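Side-chain contacts in rhodanese domain-containing protein (Thermoplasma volcanium GSS1, PDB 3GK5), which is of unknown function but carries, in this fragment of a longer chain, a rhodanese-like domain that may act in sulfur transfer: residues Phe27-Ile30 against Phe31-Ala35; Ile61-His64 against Gly65-Ala69; Gly87-Gln90 against Ser91-Glu94. All blocks are in the same frame, centred on the assembly; numbering follows the deposited sequence.

Contact 1: residues Phe27-Ile30 against Phe31-Ala35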
ATOM      1  N   PHE A  27      -7.244  -2.984 -12.612  1.00 27.89           N
ATOM      2  CA  PHE A  27      -7.118  -4.253 -13.335  1.00 23.84           C
ATOM      3  C   PHE A  27      -6.006  -5.117 -12.782  1.00 22.77           C
ATOM      4  O   PHE A  27      -5.944  -6.307 -13.064  1.00 30.13           O
ATOM      5  CB  PHE A  27      -6.859  -4.016 -14.832  1.00 24.60           C
ATOM      6  CG  PHE A  27      -5.474  -3.504 -15.148  1.00 20.08           C
ATOM      7  CD1 PHE A  27      -4.393  -4.378 -15.260  1.00 26.75           C
ATOM      8  CD2 PHE A  27      -5.261  -2.147 -15.369  1.00 20.31           C
ATOM      9  CE1 PHE A  27      -3.115  -3.901 -15.596  1.00 19.36           C
ATOM     10  CE2 PHE A  27      -3.995  -1.660 -15.703  1.00 14.87           C
ATOM     11  CZ  PHE A  27      -2.921  -2.540 -15.818  1.00  9.04           C
ATOM     12  N   GLU A  28      -5.123  -4.515 -12.001  1.00 21.65           N
ATOM     13  CA  GLU A  28      -4.006  -5.243 -11.432  1.00 15.76           C
ATOM     14  C   GLU A  28      -4.396  -6.030 -10.200  1.00 14.36           C
ATOM     15  O   GLU A  28      -3.756  -7.021  -9.872  1.00 20.74           O
ATOM     16  CB  GLU A  28      -2.875  -4.273 -11.080  1.00 26.05           C
ATOM     17  CG  GLU A  28      -2.206  -3.643 -12.287  1.00 22.04           C
ATOM     18  CD  GLU A  28      -1.132  -2.639 -11.918  1.00 19.81           C
ATOM     19  OE1 GLU A  28      -1.434  -1.431 -11.838  1.00 14.59           O
ATOM     20  OE2 GLU A  28       0.019  -3.062 -11.706  1.00 19.31           O
ATOM     21  N   LEU A  29      -5.441  -5.593  -9.509  1.00 19.51           N
ATOM     22  CA  LEU A  29      -5.863  -6.282  -8.297  1.00 18.66           C
ATOM     23  C   LEU A  29      -6.617  -7.578  -8.555  1.00 16.07           C
ATOM     24  O   LEU A  29      -6.714  -8.426  -7.676  1.00 16.82           O
ATOM     25  CB  LEU A  29      -6.707  -5.355  -7.414  1.00  5.99           C
ATOM     26  CG  LEU A  29      -5.926  -4.440  -6.464  1.00 12.13           C
ATOM     27  CD1 LEU A  29      -5.092  -3.474  -7.264  1.00  7.41           C
ATOM     28  CD2 LEU A  29      -6.897  -3.681  -5.537  1.00  4.88           C
ATOM     29  N   ILE A  30      -7.134  -7.750  -9.762  1.00 24.36           N
ATOM     30  CA  ILE A  30      -7.863  -8.970 -10.054  1.00 28.96           C
ATOM     31  C   ILE A  30      -6.906 -10.161 -10.024  1.00 27.82           C
ATOM     32  O   ILE A  30      -7.334 -11.311  -9.942  1.00 26.96           O
ATOM     33  CB  ILE A  30      -8.572  -8.881 -11.414  1.00 26.70           C
ATOM     34  CG1 ILE A  30      -7.563  -8.968 -12.545  1.00 34.98           C
ATOM     35  CG2 ILE A  30      -9.323  -7.574 -11.517  1.00 27.26           C
ATOM     36  CD1 ILE A  30      -7.322 -10.391 -13.008  1.00 45.68           C
ATOM     37  N   PHE A  31      -5.607  -9.884 -10.071  1.00 19.99           N
ATOM     38  CA  PHE A  31      -4.631 -10.958 -10.038  1.00 19.74           C
ATOM     39  C   PHE A  31      -4.159 -11.258  -8.616  1.00 20.59           C
ATOM     40  O   PHE A  31      -3.347 -12.150  -8.392  1.00 24.56           O
ATOM     41  CB  PHE A  31      -3.454 -10.619 -10.952  1.00 21.96           C
ATOM     42  CG  PHE A  31      -3.826 -10.540 -12.415  1.00 32.94           C
ATOM     43  CD1 PHE A  31      -4.271 -11.670 -13.100  1.00 23.21           C
ATOM     44  CD2 PHE A  31      -3.733  -9.334 -13.107  1.00 30.53           C
ATOM     45  CE1 PHE A  31      -4.618 -11.593 -14.450  1.00 30.97           C
ATOM     46  CE2 PHE A  31      -4.076  -9.250 -14.455  1.00 25.79           C
ATOM     47  CZ  PHE A  31      -4.518 -10.378 -15.130  1.00 26.52           C
ATOM     48  N   GLY A  32      -4.687 -10.519  -7.650  1.00 24.86           N
ATOM     49  CA  GLY A  32      -4.303 -10.751  -6.272  1.00 25.39           C
ATOM     50  C   GLY A  32      -3.997  -9.474  -5.523  1.00 25.35           C
ATOM     51  O   GLY A  32      -3.349  -8.570  -6.056  1.00 33.63           O
ATOM     52  N   SER A  33      -4.473  -9.390  -4.286  1.00 21.14           N
ATOM     53  CA  SER A  33      -4.231  -8.215  -3.467  1.00 21.98           C
ATOM     54  C   SER A  33      -4.292  -8.576  -1.998  1.00 17.29           C
ATOM     55  O   SER A  33      -4.885  -9.579  -1.622  1.00 21.36           O
ATOM     56  CB  SER A  33      -5.262  -7.132  -3.767  1.00 19.34           C
ATOM     57  OG  SER A  33      -6.537  -7.509  -3.292  1.00 25.87           O
ATOM     58  N   ILE A  34      -3.657  -7.766  -1.165  1.00 18.96           N
ATOM     59  CA  ILE A  34      -3.675  -8.027   0.259  1.00 16.37           C
ATOM     60  C   ILE A  34      -5.072  -7.718   0.749  1.00 17.36           C
ATOM     61  O   ILE A  34      -5.690  -6.740   0.329  1.00 16.89           O
ATOM     62  CB  ILE A  34      -2.663  -7.159   0.995  1.00 10.17           C
ATOM     63  CG1 ILE A  34      -1.277  -7.381   0.383  1.00  5.23           C
ATOM     64  CG2 ILE A  34      -2.671  -7.511   2.478  1.00  4.78           C
ATOM     65  CD1 ILE A  34      -0.196  -6.560   1.015  1.00 12.85           C
ATOM     66  N   ALA A  35      -5.565  -8.564   1.640  1.00 20.12           N
ATOM     67  CA  ALA A  35      -6.906  -8.428   2.185  1.00 21.05           C
ATOM     68  C   ALA A  35      -7.212  -7.088   2.832  1.00 25.30           C
ATOM     69  O   ALA A  35      -6.385  -6.511   3.546  1.00 25.64           O
ATOM     70  CB  ALA A  35      -7.163  -9.552   3.185  1.00 23.76           C
TER
HETATM   71  O   HOH W   1      -1.713  -9.040  -8.757  1.00 19.19           O

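Contact 2: residues Ile61-His64 against Gly65-Ala69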
ATOM      1  N   ILE A  61       1.377   0.059  -0.907  1.00 11.45           N
ATOM      2  CA  ILE A  61       1.954  -0.993  -1.698  1.00  9.12           C
ATOM      3  C   ILE A  61       1.830  -0.733  -3.177  1.00 11.38           C
ATOM      4  O   ILE A  61       0.913  -0.067  -3.644  1.00 21.98           O
ATOM      5  CB  ILE A  61       1.313  -2.332  -1.365  1.00 10.00           C
ATOM      6  CG1 ILE A  61       2.196  -3.472  -1.892  1.00 10.57           C
ATOM      7  CG2 ILE A  61      -0.077  -2.381  -1.949  1.00 13.64           C
ATOM      8  CD1 ILE A  61       2.169  -4.724  -1.006  1.00  9.47           C
ATOM      9  N   CYS A  62       2.765  -1.294  -3.913  1.00 14.71           N
ATOM     10  CA  CYS A  62       2.809  -1.114  -5.344  1.00 25.52           C
ATOM     11  C   CYS A  62       3.106  -2.464  -6.008  1.00 21.13           C
ATOM     12  O   CYS A  62       3.196  -3.477  -5.324  1.00 28.03           O
ATOM     13  CB  CYS A  62       3.906  -0.102  -5.621  1.00 25.21           C
ATOM     14  SG  CYS A  62       4.137   0.240  -7.283  1.00 36.55           S
ATOM     15  N   ALA A  63       3.251  -2.505  -7.324  1.00 23.11           N
ATOM     16  CA  ALA A  63       3.561  -3.785  -7.961  1.00 29.05           C
ATOM     17  C   ALA A  63       4.995  -4.154  -7.610  1.00 24.75           C
ATOM     18  O   ALA A  63       5.279  -5.293  -7.234  1.00 22.97           O
ATOM     19  CB  ALA A  63       3.396  -3.707  -9.487  1.00 23.63           C
ATOM     20  N   HIS A  64       5.892  -3.177  -7.726  1.00 26.64           N
ATOM     21  CA  HIS A  64       7.303  -3.390  -7.425  1.00 34.30           C
ATOM     22  C   HIS A  64       7.858  -2.385  -6.428  1.00 24.28           C
ATOM     23  O   HIS A  64       8.892  -2.634  -5.817  1.00 31.97           O
ATOM     24  CB  HIS A  64       8.129  -3.344  -8.709  1.00 41.91           C
ATOM     25  CG  HIS A  64       7.569  -4.188  -9.806  1.00 50.50           C
ATOM     26  ND1 HIS A  64       6.828  -3.660 -10.843  1.00 46.38           N
ATOM     27  CD2 HIS A  64       7.585  -5.527  -9.997  1.00 53.58           C
ATOM     28  CE1 HIS A  64       6.412  -4.640 -11.623  1.00 57.10           C
ATOM     29  NE2 HIS A  64       6.857  -5.784 -11.133  1.00 54.46           N
ATOM     30  N   GLY A  65       7.179  -1.250  -6.279  1.00 25.40           N
ATOM     31  CA  GLY A  65       7.621  -0.243  -5.332  1.00 25.76           C
ATOM     32  C   GLY A  65       7.965   1.118  -5.911  1.00 28.29           C
ATOM     33  O   GLY A  65       8.247   2.066  -5.178  1.00 34.42           O
ATOM     34  N   ASN A  66       7.935   1.230  -7.230  1.00 27.12           N
ATOM     35  CA  ASN A  66       8.262   2.488  -7.884  1.00 22.16           C
ATOM     36  C   ASN A  66       7.161   3.535  -7.723  1.00 27.09           C
ATOM     37  O   ASN A  66       7.448   4.718  -7.548  1.00 28.71           O
ATOM     38  CB  ASN A  66       8.544   2.217  -9.363  1.00 28.07           C
ATOM     39  CG  ASN A  66       8.019   0.860  -9.814  1.00 35.37           C
ATOM     40  OD1 ASN A  66       6.812   0.650  -9.914  1.00 45.75           O
ATOM     41  ND2 ASN A  66       8.929  -0.073 -10.067  1.00 38.63           N
ATOM     42  N   ARG A  67       5.906   3.091  -7.763  1.00 21.43           N
ATOM     43  CA  ARG A  67       4.762   3.992  -7.634  1.00 15.91           C
ATOM     44  C   ARG A  67       4.418   4.271  -6.171  1.00 24.11           C
ATOM     45  O   ARG A  67       3.976   5.367  -5.822  1.00 19.40           O
ATOM     46  CB  ARG A  67       3.549   3.400  -8.360  1.00 21.75           C
ATOM     47  CG  ARG A  67       3.739   3.288  -9.876  1.00 22.08           C
ATOM     48  CD  ARG A  67       2.607   2.520 -10.539  1.00 24.26           C
ATOM     49  NE  ARG A  67       2.659   1.099 -10.194  1.00 36.32           N
ATOM     50  CZ  ARG A  67       1.743   0.198 -10.542  1.00 35.59           C
ATOM     51  NH1 ARG A  67       1.897  -1.069 -10.174  1.00 26.40           N
ATOM     52  NH2 ARG A  67       0.668   0.558 -11.240  1.00 32.89           N
ATOM     53  N   SER A  68       4.617   3.275  -5.317  1.00 19.28           N
ATOM     54  CA  SER A  68       4.342   3.442  -3.903  1.00 18.07           C
ATOM     55  C   SER A  68       5.280   4.505  -3.325  1.00 25.66           C
ATOM     56  O   SER A  68       4.853   5.366  -2.557  1.00 23.43           O
ATOM     57  CB  SER A  68       4.543   2.115  -3.172  1.00 14.14           C
ATOM     58  OG  SER A  68       5.828   1.600  -3.445  1.00 17.02           O
ATOM     59  N   ALA A  69       6.553   4.451  -3.709  1.00 25.44           N
ATOM     60  CA  ALA A  69       7.545   5.405  -3.219  1.00 21.02           C
ATOM     61  C   ALA A  69       7.115   6.838  -3.460  1.00 21.99           C
ATOM     62  O   ALA A  69       7.219   7.684  -2.568  1.00 27.56           O
ATOM     63  CB  ALA A  69       8.889   5.158  -3.886  1.00 27.40           C
TER
HETATM   64  O   HOH W   2       5.208  -1.065  -2.811  1.00 17.39           O
HETATM   65  O   HOH W   3       5.066  -1.085  -9.468  1.00 23.83           O

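Contact 3: residues Gly87-Gln90 against Ser91-Glu94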
ATOM      1  N   GLY A  87       9.635  -3.813  -2.198  1.00 27.40           N
ATOM      2  CA  GLY A  87       9.422  -4.892  -3.144  1.00 26.38           C
ATOM      3  C   GLY A  87       8.045  -4.952  -3.779  1.00 28.51           C
ATOM      4  O   GLY A  87       7.822  -5.719  -4.718  1.00 33.08           O
ATOM      5  N   GLY A  88       7.120  -4.145  -3.273  1.00 22.86           N
ATOM      6  CA  GLY A  88       5.771  -4.151  -3.809  1.00 16.90           C
ATOM      7  C   GLY A  88       5.039  -5.413  -3.394  1.00 20.98           C
ATOM      8  O   GLY A  88       5.450  -6.107  -2.458  1.00 23.86           O
ATOM      9  N   ILE A  89       3.943  -5.709  -4.082  1.00 20.70           N
ATOM     10  CA  ILE A  89       3.168  -6.906  -3.786  1.00 24.83           C
ATOM     11  C   ILE A  89       3.866  -8.086  -4.468  1.00 28.41           C
ATOM     12  O   ILE A  89       3.585  -9.246  -4.178  1.00 36.70           O
ATOM     13  CB  ILE A  89       1.715  -6.758  -4.296  1.00 20.31           C
ATOM     14  CG1 ILE A  89       0.821  -7.819  -3.665  1.00 23.27           C
ATOM     15  CG2 ILE A  89       1.677  -6.877  -5.809  1.00 36.78           C
ATOM     16  CD1 ILE A  89      -0.670  -7.523  -3.816  1.00  6.15           C
ATOM     17  N   GLN A  90       4.783  -7.775  -5.382  1.00 32.90           N
ATOM     18  CA  GLN A  90       5.542  -8.808  -6.068  1.00 30.68           C
ATOM     19  C   GLN A  90       6.348  -9.532  -4.995  1.00 29.70           C
ATOM     20  O   GLN A  90       6.280 -10.748  -4.873  1.00 33.27           O
ATOM     21  CB  GLN A  90       6.487  -8.186  -7.098  1.00 36.92           C
ATOM     22  CG  GLN A  90       7.516  -9.159  -7.666  1.00 50.56           C
ATOM     23  CD  GLN A  90       8.554  -8.483  -8.554  1.00 63.81           C
ATOM     24  OE1 GLN A  90       9.218  -7.530  -8.141  1.00 65.98           O
ATOM     25  NE2 GLN A  90       8.707  -8.985  -9.776  1.00 67.75           N
ATOM     26  N   SER A  91       7.096  -8.762  -4.210  1.00 29.83           N
ATOM     27  CA  SER A  91       7.918  -9.308  -3.142  1.00 25.72           C
ATOM     28  C   SER A  91       7.042 -10.046  -2.143  1.00 29.63           C
ATOM     29  O   SER A  91       7.372 -11.142  -1.693  1.00 34.94           O
ATOM     30  CB  SER A  91       8.665  -8.175  -2.438  1.00 29.98           C
ATOM     31  OG  SER A  91       9.303  -8.630  -1.257  1.00 41.76           O
ATOM     32  N   TRP A  92       5.916  -9.435  -1.803  1.00 26.07           N
ATOM     33  CA  TRP A  92       4.971 -10.025  -0.865  1.00 24.98           C
ATOM     34  C   TRP A  92       4.584 -11.447  -1.279  1.00 20.91           C
ATOM     35  O   TRP A  92       4.525 -12.352  -0.445  1.00 24.83           O
ATOM     36  CB  TRP A  92       3.739  -9.118  -0.775  1.00 20.58           C
ATOM     37  CG  TRP A  92       2.557  -9.714  -0.104  1.00 19.15           C
ATOM     38  CD1 TRP A  92       1.645 -10.570  -0.652  1.00 22.74           C
ATOM     39  CD2 TRP A  92       2.132  -9.481   1.241  1.00 21.44           C
ATOM     40  NE1 TRP A  92       0.675 -10.885   0.268  1.00 24.22           N
ATOM     41  CE2 TRP A  92       0.951 -10.231   1.440  1.00 21.08           C
ATOM     42  CE3 TRP A  92       2.637  -8.715   2.301  1.00 16.33           C
ATOM     43  CZ2 TRP A  92       0.263 -10.235   2.654  1.00 14.33           C
ATOM     44  CZ3 TRP A  92       1.956  -8.718   3.509  1.00 25.82           C
ATOM     45  CH2 TRP A  92       0.776  -9.478   3.676  1.00 25.40           C
ATOM     46  N   ILE A  93       4.329 -11.631  -2.572  1.00 22.12           N
ATOM     47  CA  ILE A  93       3.950 -12.930  -3.122  1.00 22.86           C
ATOM     48  C   ILE A  93       5.147 -13.874  -3.219  1.00 27.62           C
ATOM     49  O   ILE A  93       5.041 -15.062  -2.898  1.00 30.98           O
ATOM     50  CB  ILE A  93       3.309 -12.763  -4.521  1.00 26.50           C
ATOM     51  CG1 ILE A  93       1.957 -12.053  -4.369  1.00 14.38           C
ATOM     52  CG2 ILE A  93       3.163 -14.122  -5.218  1.00 10.46           C
ATOM     53  CD1 ILE A  93       1.219 -11.841  -5.664  1.00 20.06           C
ATOM     54  N   GLU A  94       6.288 -13.343  -3.650  1.00 27.85           N
ATOM     55  CA  GLU A  94       7.500 -14.149  -3.774  1.00 33.58           C
ATOM     56  C   GLU A  94       7.844 -14.779  -2.432  1.00 30.64           C
ATOM     57  O   GLU A  94       8.341 -15.901  -2.380  1.00 25.15           O
ATOM     58  CB  GLU A  94       8.682 -13.290  -4.237  1.00 38.85           C
ATOM     59  CG  GLU A  94       8.542 -12.687  -5.627  1.00 63.51           C
ATOM     60  CD  GLU A  94       8.568 -13.730  -6.730  1.00 70.70           C
ATOM     61  OE1 GLU A  94       7.627 -14.554  -6.800  1.00 73.38           O
ATOM     62  OE2 GLU A  94       9.535 -13.727  -7.525  1.00 73.38           O
TER

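Contact 1: residues Phe27-Ile30 against Phe31-Ala35
E28 O is gripped from two directions where the short helix 26-29 ends: F31 N reaches it in a weak hydrogen bond of 3.4 Å, and water 1 donates to it at 3.1 Å. The same water also donates to G32 O at 3.2 Å, so it bridges the last turn of helix and the chain that leaves it. The firmer bond is G32 N to L29 O, 2.9 Å long and fairly straight at 161°, although the donor stands above the carbonyl plane rather than on a lone pair. It closes a type I beta turn from L29 to G32, and G32 then breaks the helical course with a positive phi. In the alpha/beta rhodanese fold this bend starts the run from helix 26-29 to strand 38-39. On its outer side, I30 and F31 lie alongside each other; I30 CD1 is modelled over one face of the F31 ring, implausibly close, so the detail of that overlap is doubtful, while E28 O sits at the ring edge. Further in, L29 CG rests on S33 CB at 3.9 Å. The carboxylate of E28 turns elsewhere, its OE1 accepting from E25 N and forming a salt bridge with R67 NH2.

Contact 2: residues Ile61-His64 against Gly65-Ala69
C62 and R67 meet because both chains turn inward: the sulfur swings opposite the backbone nitrogen of C62 (chi1 179°), while the arginine bends at chi3 (-70°) and folds its guanidinium back over the loop. The two residues open and close a C-x4-R loop that runs from the end of strand 58-61 into the first turn of helix 66-76, placed as the active-site loop is in rhodaneses, where such a cysteine carries the transferred sulfur; a like role here is probable. Three N-H groups converge on C62 SG: G65 N at 3.5 Å, and, more weakly, R67 N and R67 NE, each at 3.4 Å. G65, whose backbone angles would press a CB onto H64 O, lets the loop curl round the sulfur. Replacing C62 with an alanine would probably leave G65 N and the two weaker R67 donors without their common acceptor and open a gap inside the curl. Beyond the sulfur, A63 CB lies at the edge of the guanidinium, near its plane, and R67 NH2 continues to a salt bridge with E28. Water 3 links the outer side of the loop, accepting from H64 N at 2.8 Å and from R67 NH1 and donating to N66 OD1. On the inner side, C62 CB packs on S68 CB at 3.4 Å, and S68 OG, also bonded to D84, accepts a 2.8 Å hydrogen bond from water 2, which takes a weaker one from C62 N.

Contact 3: residues Gly87-Gln90 against Ser91-Glu94
W92 lays the CD1 corner of its indole against I89 CG1 at 4.2 Å, the two side chains meeting at a slant. A chi1 of -165° sets CG1 trans to I89 N, toward the indole, and that same carbon lies 4.4 Å from I93 CG1, one turn further on. I89 thus brushes both its i+3 and i+4 neighbours, the usual spacing along one side of an alpha-helix. The backbone follows the same rhythm. E94 N binds Q90 O at 2.9 Å; I93 N to I89 O and S91 N to G87 O follow, and W92 N to G88 O is weak. Aliphatic carbons also crowd these acceptors, with E94 CG 3.1 Å from Q90 O and I93 CG1 3.3 Å from I89 O. At the start of the helix S91 CB comes within 3.4 Å of G87 CA, where a side chain on G87 would collide with it, while S91 OG turns forward to E95. Two glycines in succession, both with positive phi, let the chain swing from strand 82-85 into this first turn. In the fold, I89 and Q90 hydrogen-bond through their backbones to C62 and A63 of the loop after strand 58-61, whereas W92 packs on L11 and Y12 of helix 8-13, its NE1 held by P98 O and its ring meeting Y97.

How the contacts relate
Three ways of turning a chain are compared here: contact 1 ends a helix, contact 2 leads into one, and contact 3 winds through one. All three are partly buried. Contact 2 lies nearest the centre of the domain, and a sulfur and charged or polar groups dominate it; contact 1 turns apolar I30 and F31 outward and tucks G32 and S33 in, whereas contact 3 buries I89 and W92 and exposes Q90, I93 and E94. Contacts 1 and 2 are joined by the E28-R67 salt bridge and by I34 against I61. Contacts 2 and 3 meet mainly through backbone, with H64 CD2 also packing against Q90 OE1. Between contacts 1 and 3 the joint is largely apolar, I89 CD1 packing on S33 and I34 on W92.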